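Hydrazine synthase subunit alpha (Candidatus Kuenenia stuttgartiensis, PDB 5C2V) catalyses, within the hydrazine synthase complex, the second half-reaction, condensing hydroxylamine made in the gamma subunit with ammonia to yield hydrazine. Local coordinates at residues 37-42 and 355-360; 42-47 and 336-341; 56-61 and 378-383; 74-79 and 104-109. All coordinates share one frame; numbering follows the deposited sequence.

Overall arrangement
All four contacts lie on the same side of the chain's centre, in the N-terminal domain that includes the six-bladed beta-propeller. Contacts 1 and 2 have centres about 8 Å apart, as do contacts 1 and 3, whereas contact 4 is centred about 14 Å from contact 3. In sequence, 37-42, 42-47, 56-61, 74-79 and 104-109 come first, and 336-341, 355-360 and 378-383 follow over two hundred residues later. Contacts 1 to 3 therefore join the first and last parts of the propeller, where strand 381-387 completes the sheet of 31-37, 58-63 and 69-71. Contacts 1 and 3 share a calcium ion; contacts 3 and 4 share trimethyl glycine.

Contact 1 (37-42 and 355-360); sequences SPRTAK and RGDFGI. With CA (calcium ion), chain B.
Arg39 reaches from the loop 37-42 to Asp357 and Gly356, and charge attraction is the main link between the two segments. CB points toward 355-360, and CG lies opposite the carbonyl carbon (chi1 -44°). A bend at chi3 (51°) then turns the chain so that its outer half runs past one carboxylate oxygen: Asp357 OD1 is 3.7 Å from Arg39 CD and also 3.7 Å from NE. Farther out, Arg39 NH1 comes to 3.6 Å from Asp357 OD1, the distance of a salt bridge. The oxygen stands 3.4 Å above the guanidinium plane, toward its rim, too far out of plane for any N-H to be aimed at it, which makes the pair purely electrostatic. At the tip, Arg39 NH2 passes 4.0 Å from Gly356 O, approaching obliquely. The directed bonds of the guanidinium go elsewhere: NH1 to Pro378 O, and NH2, weakly, to Arg355 O of the second alpha subunit. Next along the chain, Phe358 O binds the calcium ion at 2.4 Å, with Asp376, Asp377, Trp380 and Asp382 supplying the other protein ligands. That nearby cation may also favour the negative charge on Asp357. The contact thus lies between the loop that follows strand 31-37 and the turn leading into strand 359-364, with strand 381-387 touching both segments.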
# COMPACT_ATOMS: atom_id res chain seq x y z
N SER D 37 18.83 2.57 -32.16
CA SER D 37 19.82 2.88 -31.13
C SER D 37 20.78 1.71 -30.94
O SER D 37 20.39 0.56 -31.09
CB SER D 37 19.12 3.21 -29.81
OG SER D 37 18.34 4.39 -29.93
N PRO D 38 22.05 2.01 -30.62
CA PRO D 38 23.00 0.92 -30.34
C PRO D 38 22.53 0.12 -29.13
O PRO D 38 21.90 0.71 -28.25
CB PRO D 38 24.30 1.66 -30.03
CG PRO D 38 24.13 3.03 -30.62
CD PRO D 38 22.67 3.33 -30.50
N ARG D 39 22.81 -1.18 -29.07
CA ARG D 39 22.35 -1.91 -27.90
C ARG D 39 23.46 -1.82 -26.87
O ARG D 39 24.45 -2.56 -26.92
CB ARG D 39 22.03 -3.36 -28.24
CG ARG D 39 21.25 -3.55 -29.53
CD ARG D 39 21.30 -5.00 -30.00
NE ARG D 39 20.94 -5.93 -28.94
CZ ARG D 39 20.94 -7.26 -29.08
NH1 ARG D 39 21.28 -7.81 -30.23
NH2 ARG D 39 20.59 -8.03 -28.06
N THR D 40 23.27 -0.91 -25.92
CA THR D 40 24.23 -0.62 -24.88
C THR D 40 23.49 0.18 -23.80
O THR D 40 22.43 0.73 -24.07
CB THR D 40 25.45 0.18 -25.41
OG1 THR D 40 25.92 -0.40 -26.63
CG2 THR D 40 26.59 0.18 -24.40
N ALA D 41 24.05 0.24 -22.59
CA ALA D 41 23.48 1.09 -21.56
C ALA D 41 23.57 2.57 -21.95
O ALA D 41 22.67 3.36 -21.65
CB ALA D 41 24.18 0.86 -20.23
N LYS D 42 24.66 2.94 -22.62
CA LYS D 42 24.84 4.32 -23.07
C LYS D 42 24.25 4.57 -24.45
O LYS D 42 24.06 5.72 -24.85
CB LYS D 42 26.33 4.67 -23.08
CG LYS D 42 26.97 4.70 -21.70
CD LYS D 42 28.44 5.08 -21.78
CE LYS D 42 29.08 5.08 -20.40
NZ LYS D 42 28.45 6.09 -19.50
N ARG D 355 12.95 -11.75 -26.51
CA ARG D 355 14.09 -12.12 -25.70
C ARG D 355 15.14 -11.02 -25.64
O ARG D 355 16.28 -11.31 -25.32
CB ARG D 355 14.67 -13.45 -26.15
CG ARG D 355 13.94 -14.60 -25.46
CD ARG D 355 13.68 -14.24 -23.99
NE ARG D 355 12.64 -15.05 -23.36
CZ ARG D 355 11.44 -14.58 -23.02
NH1 ARG D 355 11.13 -13.31 -23.25
NH2 ARG D 355 10.55 -15.38 -22.45
N GLY D 356 14.78 -9.80 -26.02
CA GLY D 356 15.67 -8.67 -25.81
C GLY D 356 16.27 -7.90 -26.98
O GLY D 356 16.96 -6.90 -26.76
N ASP D 357 16.04 -8.35 -28.21
CA ASP D 357 16.34 -7.51 -29.36
C ASP D 357 15.09 -6.74 -29.77
O ASP D 357 14.12 -7.33 -30.25
CB ASP D 357 16.87 -8.34 -30.52
CG ASP D 357 17.48 -7.47 -31.62
OD1 ASP D 357 18.12 -6.46 -31.29
OD2 ASP D 357 17.30 -7.81 -32.81
N PHE D 358 15.11 -5.42 -29.58
CA PHE D 358 13.96 -4.58 -29.91
C PHE D 358 13.80 -4.41 -31.42
O PHE D 358 14.77 -4.14 -32.13
CB PHE D 358 14.08 -3.21 -29.24
CG PHE D 358 13.60 -3.18 -27.82
CD1 PHE D 358 12.25 -3.25 -27.52
CD2 PHE D 358 14.51 -3.07 -26.77
CE1 PHE D 358 11.81 -3.22 -26.21
CE2 PHE D 358 14.07 -3.03 -25.46
CZ PHE D 358 12.72 -3.11 -25.18
N GLY D 359 12.57 -4.55 -31.89
CA GLY D 359 12.27 -4.39 -33.31
C GLY D 359 10.88 -3.83 -33.53
O GLY D 359 10.10 -3.71 -32.59
N ILE D 360 10.56 -3.49 -34.77
CA ILE D 360 9.24 -2.94 -35.09
C ILE D 360 8.28 -4.05 -35.51
O ILE D 360 8.59 -4.85 -36.38
CB ILE D 360 9.33 -1.89 -36.20
CG1 ILE D 360 10.36 -0.81 -35.84
CG2 ILE D 360 7.96 -1.26 -36.44
CD1 ILE D 360 10.06 -0.10 -34.53
CA CA B . 16.51 -4.84 -33.56

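Contact 2 (42-47 and 336-341); sequences KGDPYQ and LYRSPY
Asp44 and Arg338 approach from opposite directions, each placed by its side-chain torsions. In Asp44, CG stands opposite the backbone N (chi1 -165°), which sends the carboxylate toward strand 336-341. In Arg338, CG lies between the backbone N and the carbonyl carbon (chi1 70°), and a bend at chi3 (-63°) presents the end of the guanidinium rather than its NE side. The two groups are nearly coplanar, and the grip is end-on and bidentate. Arg338 NH1 donates to Asp44 OD2 at 2.7 Å, while Arg338 NH2 donates to Asp44 OD1 at 3.2 Å; each oxygen uses its syn lone pair. A weak third bond runs from Arg338 NH1 to Asp44 OD1 at 3.3 Å.

This salt bridge spans a join in the beta-propeller: Arg338 belongs to the first strand of the sheet 336-373, whereas Asp44 sits in a loop between two strands of the adjoining sheet, where it opens an inverse gamma turn centred on Pro45, closed by Tyr46 N bonding to Asp44 O. Tyr46, the last residue of the turn, places CB 4.0 Å from Arg338 NH2. Its ring plane is almost perpendicular to the guanidinium, which it meets obliquely.

Further partners restrain the buried charges. Tyr52 OH hydrogen-bonds Asp44 OD1, Asn381 ND2 reaches Asp44 OD2 weakly, and Phe358 makes a cation-pi contact with Arg338. The backbone of the loop is tied across the dimer as well, because Asp44 O accepts a hydrogen bond from Arg355 NH2 of the second alpha subunit.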
# COMPACT_ATOMS: atom_id res chain seq x y z
N LYS D 42 24.66 2.94 -22.62
CA LYS D 42 24.84 4.32 -23.07
C LYS D 42 24.25 4.57 -24.45
O LYS D 42 24.06 5.72 -24.85
CB LYS D 42 26.33 4.67 -23.08
CG LYS D 42 26.97 4.70 -21.70
CD LYS D 42 28.44 5.08 -21.78
CE LYS D 42 29.08 5.08 -20.40
NZ LYS D 42 28.45 6.09 -19.50
N GLY D 43 23.94 3.50 -25.18
CA GLY D 43 23.34 3.62 -26.50
C GLY D 43 21.83 3.66 -26.44
O GLY D 43 21.17 4.24 -27.30
N ASP D 44 21.27 3.04 -25.40
CA ASP D 44 19.83 3.01 -25.20
C ASP D 44 19.52 3.15 -23.71
O ASP D 44 19.06 2.20 -23.08
CB ASP D 44 19.24 1.71 -25.75
CG ASP D 44 17.73 1.77 -25.89
OD1 ASP D 44 17.11 2.73 -25.39
OD2 ASP D 44 17.16 0.84 -26.50
N PRO D 45 19.76 4.34 -23.14
CA PRO D 45 19.61 4.55 -21.70
C PRO D 45 18.16 4.78 -21.28
O PRO D 45 17.83 5.86 -20.77
CB PRO D 45 20.44 5.81 -21.44
CG PRO D 45 20.31 6.58 -22.71
CD PRO D 45 20.22 5.57 -23.82
N TYR D 46 17.30 3.78 -21.47
CA TYR D 46 15.89 3.92 -21.13
C TYR D 46 15.67 3.89 -19.62
O TYR D 46 14.58 4.20 -19.14
CB TYR D 46 15.06 2.83 -21.80
CG TYR D 46 15.54 1.41 -21.58
CD1 TYR D 46 15.33 0.76 -20.37
CD2 TYR D 46 16.19 0.72 -22.59
CE1 TYR D 46 15.77 -0.53 -20.16
CE2 TYR D 46 16.63 -0.58 -22.39
CZ TYR D 46 16.42 -1.20 -21.18
OH TYR D 46 16.85 -2.49 -20.98
N GLN D 47 16.70 3.52 -18.87
CA GLN D 47 16.58 3.45 -17.41
C GLN D 47 16.63 4.85 -16.79
O GLN D 47 16.23 5.04 -15.65
CB GLN D 47 17.69 2.58 -16.83
CG GLN D 47 19.07 3.21 -16.86
CD GLN D 47 19.75 3.13 -18.21
OE1 GLN D 47 19.32 2.37 -19.09
NE2 GLN D 47 20.81 3.90 -18.39
N LEU D 336 9.40 -7.38 -23.65
CA LEU D 336 9.35 -5.96 -23.29
C LEU D 336 8.83 -5.10 -24.44
O LEU D 336 9.28 -5.23 -25.58
CB LEU D 336 10.73 -5.47 -22.84
CG LEU D 336 11.26 -6.03 -21.53
CD1 LEU D 336 12.60 -5.40 -21.18
CD2 LEU D 336 10.26 -5.82 -20.40
N TYR D 337 7.89 -4.22 -24.12
CA TYR D 337 7.27 -3.34 -25.11
C TYR D 337 7.63 -1.88 -24.88
O TYR D 337 7.84 -1.45 -23.75
CB TYR D 337 5.75 -3.50 -25.09
CG TYR D 337 5.24 -4.83 -25.60
CD1 TYR D 337 5.29 -5.97 -24.81
CD2 TYR D 337 4.71 -4.95 -26.88
CE1 TYR D 337 4.83 -7.19 -25.27
CE2 TYR D 337 4.24 -6.16 -27.35
CZ TYR D 337 4.30 -7.28 -26.54
OH TYR D 337 3.84 -8.49 -27.00
N ARG D 338 7.70 -1.12 -25.97
CA ARG D 338 7.94 0.31 -25.90
C ARG D 338 7.43 1.01 -27.16
O ARG D 338 7.26 0.38 -28.21
CB ARG D 338 9.43 0.60 -25.71
CG ARG D 338 10.28 0.27 -26.92
CD ARG D 338 11.77 0.27 -26.60
NE ARG D 338 12.26 1.57 -26.18
CZ ARG D 338 13.55 1.85 -25.98
NH1 ARG D 338 14.47 0.91 -26.17
NH2 ARG D 338 13.92 3.07 -25.60
N SER D 339 7.18 2.31 -27.04
CA SER D 339 6.79 3.17 -28.16
C SER D 339 5.63 2.64 -29.01
O SER D 339 5.82 2.32 -30.18
CB SER D 339 8.00 3.41 -29.06
OG SER D 339 9.11 3.87 -28.31
N PRO D 340 4.43 2.54 -28.42
CA PRO D 340 3.26 2.11 -29.20
C PRO D 340 2.75 3.23 -30.10
O PRO D 340 2.78 4.40 -29.70
CB PRO D 340 2.24 1.75 -28.13
CG PRO D 340 2.57 2.66 -26.99
CD PRO D 340 4.07 2.84 -27.02
N TYR D 341 2.28 2.90 -31.30
CA TYR D 341 1.75 3.90 -32.22
C TYR D 341 0.44 3.49 -32.88
O TYR D 341 0.45 2.83 -33.92
CB TYR D 341 2.77 4.26 -33.29
CG TYR D 341 2.57 5.65 -33.83
CD1 TYR D 341 1.65 5.90 -34.84
CD2 TYR D 341 3.28 6.73 -33.31
CE1 TYR D 341 1.45 7.18 -35.33
CE2 TYR D 341 3.09 8.01 -33.79
CZ TYR D 341 2.17 8.22 -34.80
OH TYR D 341 1.98 9.50 -35.28

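Contact 3 (56-61 and 378-383); sequences GSRIVL and PNWNDH. With CA (calcium ion), chain B; BET (trimethyl glycine), chain C.
Arg58 lays its guanidinium flat on the indole of Trp380, with centres 4.3 Å apart and planes tilted by 22°, a cation-pi stack. Trp380 CZ2 sits beneath the middle of the guanidinium, and Arg58 NH2 comes to 3.6 Å from Trp380 NE1. At the indole edge, Gly56 O lies in the ring plane, 3.7 Å from Trp380 CZ3.

Trimethyl glycine shares this site. Its OXT receives a weak but nearly straight hydrogen bond from Arg58 NH1 (3.3 Å, 172°), at the guanidinium edge and therefore clear of the face that Trp380 covers. Gly56 O is 3.6 Å from the ligand methyl C2.

Outside this shell, the extended chain of Arg58 from CG to NE carries the guanidinium over the ring, and Gln36 OE1 takes a hydrogen bond from NE, limiting its rotation. Trp380 is held through its backbone, since its O binds the calcium ion at 2.2 Å; the same ion takes Asp382 OD2 at 2.4 Å, two residues on. Strand 31-37 runs between the two strands concerned, 58-63 and 381-387, so the stack reaches across it at one end of this antiparallel propeller sheet.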
# COMPACT_ATOMS: atom_id res chain seq x y z
N GLY D 56 24.62 7.88 -30.29
CA GLY D 56 24.97 7.03 -31.41
C GLY D 56 23.76 6.45 -32.12
O GLY D 56 23.86 5.43 -32.80
N SER D 57 22.61 7.11 -31.98
CA SER D 57 21.38 6.63 -32.59
C SER D 57 21.02 7.41 -33.84
O SER D 57 21.29 8.61 -33.94
CB SER D 57 20.22 6.71 -31.59
OG SER D 57 20.53 5.98 -30.42
N ARG D 58 20.40 6.73 -34.80
CA ARG D 58 20.03 7.35 -36.06
C ARG D 58 18.54 7.22 -36.35
O ARG D 58 17.91 6.25 -35.94
CB ARG D 58 20.85 6.74 -37.20
CG ARG D 58 20.55 5.27 -37.44
CD ARG D 58 21.58 4.64 -38.37
NE ARG D 58 21.16 3.31 -38.82
CZ ARG D 58 21.92 2.50 -39.54
NH1 ARG D 58 23.15 2.87 -39.89
NH2 ARG D 58 21.46 1.31 -39.91
N ILE D 59 17.99 8.20 -37.05
CA ILE D 59 16.60 8.15 -37.48
C ILE D 59 16.54 7.70 -38.94
O ILE D 59 17.22 8.27 -39.79
CB ILE D 59 15.89 9.50 -37.33
CG1 ILE D 59 15.95 9.96 -35.87
CG2 ILE D 59 14.45 9.41 -37.80
CD1 ILE D 59 15.23 11.26 -35.62
N VAL D 60 15.73 6.68 -39.22
CA VAL D 60 15.71 6.09 -40.55
C VAL D 60 14.31 5.98 -41.14
O VAL D 60 13.30 5.91 -40.42
CB VAL D 60 16.35 4.69 -40.54
CG1 VAL D 60 17.83 4.79 -40.22
CG2 VAL D 60 15.64 3.79 -39.55
N LEU D 61 14.26 5.96 -42.47
CA LEU D 61 13.03 5.79 -43.23
C LEU D 61 13.03 4.43 -43.94
O LEU D 61 14.01 4.05 -44.58
CB LEU D 61 12.87 6.92 -44.25
CG LEU D 61 11.68 6.83 -45.22
CD1 LEU D 61 10.37 6.80 -44.46
CD2 LEU D 61 11.71 8.00 -46.20
N PRO D 378 19.28 -7.20 -35.99
CA PRO D 378 19.95 -7.76 -34.81
C PRO D 378 21.00 -6.82 -34.21
O PRO D 378 21.38 -7.00 -33.05
CB PRO D 378 20.62 -9.02 -35.36
CG PRO D 378 19.78 -9.41 -36.53
CD PRO D 378 19.35 -8.11 -37.15
N ASN D 379 21.45 -5.83 -34.98
CA ASN D 379 22.49 -4.91 -34.51
C ASN D 379 21.95 -3.61 -33.93
O ASN D 379 22.72 -2.77 -33.47
CB ASN D 379 23.45 -4.59 -35.66
CG ASN D 379 24.21 -5.81 -36.15
OD1 ASN D 379 23.74 -6.94 -36.02
ND2 ASN D 379 25.39 -5.59 -36.72
N TRP D 380 20.63 -3.45 -33.94
CA TRP D 380 20.02 -2.21 -33.47
C TRP D 380 18.77 -2.43 -32.62
O TRP D 380 17.96 -3.31 -32.90
CB TRP D 380 19.66 -1.30 -34.65
CG TRP D 380 20.82 -0.85 -35.48
CD1 TRP D 380 21.34 -1.48 -36.58
CD2 TRP D 380 21.61 0.34 -35.30
NE1 TRP D 380 22.39 -0.76 -37.09
CE2 TRP D 380 22.58 0.36 -36.31
CE3 TRP D 380 21.58 1.38 -34.37
CZ2 TRP D 380 23.52 1.38 -36.43
CZ3 TRP D 380 22.52 2.39 -34.48
CH2 TRP D 380 23.47 2.39 -35.50
N ASN D 381 18.60 -1.60 -31.60
CA ASN D 381 17.31 -1.50 -30.96
C ASN D 381 16.44 -0.64 -31.85
O ASN D 381 16.74 0.54 -32.08
CB ASN D 381 17.42 -0.90 -29.56
CG ASN D 381 17.71 -1.95 -28.50
OD1 ASN D 381 17.36 -3.12 -28.65
ND2 ASN D 381 18.35 -1.53 -27.41
N ASP D 382 15.36 -1.23 -32.35
CA ASP D 382 14.50 -0.56 -33.31
C ASP D 382 13.23 -0.13 -32.60
O ASP D 382 12.39 -0.97 -32.27
CB ASP D 382 14.20 -1.48 -34.49
CG ASP D 382 15.47 -2.06 -35.11
OD1 ASP D 382 16.36 -1.28 -35.48
OD2 ASP D 382 15.58 -3.31 -35.21
N HIS D 383 13.08 1.17 -32.38
CA HIS D 383 11.95 1.67 -31.61
C HIS D 383 11.47 3.02 -32.10
O HIS D 383 11.99 3.57 -33.07
CB HIS D 383 12.32 1.74 -30.12
CG HIS D 383 13.29 2.83 -29.79
ND1 HIS D 383 14.57 2.86 -30.29
CD2 HIS D 383 13.17 3.91 -28.98
CE1 HIS D 383 15.20 3.93 -29.82
NE2 HIS D 383 14.37 4.58 -29.02
CA CA B . 16.51 -4.84 -33.56
N BET C . 25.83 7.66 -36.94
CA BET C . 26.54 6.88 -38.04
C BET C . 25.72 5.52 -38.35
O BET C . 26.32 4.48 -37.98
OXT BET C . 24.62 5.68 -38.92
C1 BET C . 26.82 8.55 -36.22
C2 BET C . 25.20 6.73 -35.91
C3 BET C . 24.78 8.59 -37.54

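Contact 4 (74-79 and 104-109); sequences NDFATA and QIWEMN. With BET (trimethyl glycine), chain C.
Phe76 carries this contact, driving its ring edge into the indole face of Trp106, with Met108 also touching the ring. Two residues earlier, Asn74 borders the ligand instead, its OD1 3.8 Å from OXT of trimethyl glycine.

At Phe76 the backbone and side chain serve different partners. Phe76 O is 3.3 Å from the ligand methyl C3, whereas the ring, with CG opposite the carbonyl carbon (chi1 -69°), extends toward strand 104-109. The pair is T-shaped: the ring planes meet at 75°, and the centroids of Phe76 and the five-membered ring of Trp106 are 4.7 Å apart. Phe76 CE1 stands over the middle of the indole, 3.4 Å from Trp106 CE2. Elsewhere on the ring, Phe76 CE2 meets Met108 CE obliquely at 4.3 Å.

A classic beta bulge follows, with Ala77 and Thr78 set against the single residue Val96, and there the chain turns a corner. Ala77 O still borders the ligand near C1, while Ala79 bonds through its backbone to Ser57, just ahead of strand 58-63 of the adjoining sheet. Strand 90-97 lies between 76-84 and 103-109, contributing Phe93 and His97 to the aromatic cluster around Phe76, so the contact reaches across the second strand of this four-stranded propeller sheet.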
# COMPACT_ATOMS: atom_id res chain seq x y z
N ASN D 74 22.35 11.22 -40.90
CA ASN D 74 23.80 10.97 -40.97
C ASN D 74 24.68 12.16 -40.57
O ASN D 74 25.84 11.98 -40.21
CB ASN D 74 24.18 10.54 -42.40
CG ASN D 74 24.49 9.06 -42.51
OD1 ASN D 74 24.99 8.45 -41.56
ND2 ASN D 74 24.22 8.48 -43.67
N ASP D 75 24.13 13.37 -40.64
CA ASP D 75 24.83 14.55 -40.16
C ASP D 75 24.80 14.67 -38.63
O ASP D 75 25.52 15.49 -38.06
CB ASP D 75 24.23 15.82 -40.78
CG ASP D 75 24.46 15.90 -42.27
OD1 ASP D 75 24.63 14.84 -42.91
OD2 ASP D 75 24.49 17.03 -42.80
N PHE D 76 23.98 13.85 -37.98
CA PHE D 76 23.84 13.91 -36.53
C PHE D 76 24.51 12.72 -35.83
O PHE D 76 24.35 11.58 -36.25
CB PHE D 76 22.36 13.95 -36.13
CG PHE D 76 21.67 15.24 -36.50
CD1 PHE D 76 21.69 16.32 -35.64
CD2 PHE D 76 21.01 15.36 -37.71
CE1 PHE D 76 21.05 17.50 -35.97
CE2 PHE D 76 20.37 16.54 -38.05
CZ PHE D 76 20.39 17.61 -37.18
N ALA D 77 25.26 13.01 -34.77
CA ALA D 77 25.86 11.96 -33.96
C ALA D 77 24.77 11.20 -33.21
O ALA D 77 24.81 9.98 -33.10
CB ALA D 77 26.87 12.55 -32.99
N THR D 78 23.80 11.95 -32.69
CA THR D 78 22.67 11.37 -31.98
C THR D 78 21.36 11.97 -32.48
O THR D 78 21.20 13.18 -32.49
CB THR D 78 22.78 11.60 -30.46
OG1 THR D 78 24.00 11.02 -29.97
CG2 THR D 78 21.60 10.98 -29.73
N ALA D 79 20.44 11.11 -32.91
CA ALA D 79 19.14 11.58 -33.38
C ALA D 79 18.02 10.62 -33.00
O ALA D 79 18.17 9.40 -33.15
CB ALA D 79 19.17 11.79 -34.88
N GLN D 104 19.21 19.24 -29.27
CA GLN D 104 18.23 20.28 -29.56
C GLN D 104 17.09 19.77 -30.43
O GLN D 104 17.07 18.61 -30.83
CB GLN D 104 18.93 21.46 -30.24
CG GLN D 104 20.11 22.04 -29.47
CD GLN D 104 19.69 22.89 -28.29
OE1 GLN D 104 18.50 23.10 -28.04
NE2 GLN D 104 20.67 23.41 -27.55
N ILE D 105 16.15 20.66 -30.73
CA ILE D 105 15.03 20.33 -31.60
C ILE D 105 15.35 20.72 -33.04
O ILE D 105 15.81 21.83 -33.31
CB ILE D 105 13.73 21.04 -31.15
CG1 ILE D 105 13.40 20.67 -29.71
CG2 ILE D 105 12.58 20.68 -32.07
CD1 ILE D 105 13.10 19.20 -29.51
N TRP D 106 15.11 19.80 -33.96
CA TRP D 106 15.37 20.03 -35.38
C TRP D 106 14.16 19.59 -36.20
O TRP D 106 13.27 18.91 -35.68
CB TRP D 106 16.62 19.28 -35.84
CG TRP D 106 17.84 19.54 -35.02
CD1 TRP D 106 18.10 19.07 -33.76
CD2 TRP D 106 18.99 20.31 -35.40
NE1 TRP D 106 19.33 19.51 -33.33
CE2 TRP D 106 19.90 20.27 -34.32
CE3 TRP D 106 19.34 21.03 -36.55
CZ2 TRP D 106 21.13 20.93 -34.36
CZ3 TRP D 106 20.56 21.68 -36.58
CH2 TRP D 106 21.44 21.62 -35.50
N GLU D 107 14.12 19.99 -37.46
CA GLU D 107 13.11 19.47 -38.38
C GLU D 107 13.67 19.38 -39.79
O GLU D 107 14.53 20.16 -40.19
CB GLU D 107 11.85 20.34 -38.37
CG GLU D 107 12.08 21.84 -38.41
CD GLU D 107 10.82 22.61 -38.75
OE1 GLU D 107 10.01 22.10 -39.55
OE2 GLU D 107 10.62 23.72 -38.21
N MET D 108 13.18 18.40 -40.55
CA MET D 108 13.63 18.21 -41.93
C MET D 108 12.57 17.51 -42.77
O MET D 108 11.65 16.88 -42.23
CB MET D 108 14.93 17.42 -41.97
CG MET D 108 14.76 15.93 -41.71
SD MET D 108 16.21 14.96 -42.16
CE MET D 108 17.45 15.65 -41.07
N ASN D 109 12.70 17.62 -44.08
CA ASN D 109 11.78 16.97 -45.00
C ASN D 109 11.94 15.45 -44.98
O ASN D 109 12.97 14.94 -44.56
CB ASN D 109 11.97 17.50 -46.42
CG ASN D 109 11.75 18.99 -46.52
OD1 ASN D 109 10.92 19.56 -45.81
ND2 ASN D 109 12.50 19.65 -47.41
N BET C . 25.83 7.66 -36.94
CA BET C . 26.54 6.88 -38.04
C BET C . 25.72 5.52 -38.35
O BET C . 26.32 4.48 -37.98
OXT BET C . 24.62 5.68 -38.92
C1 BET C . 26.82 8.55 -36.22
C2 BET C . 25.20 6.73 -35.91
C3 BET C . 24.78 8.59 -37.54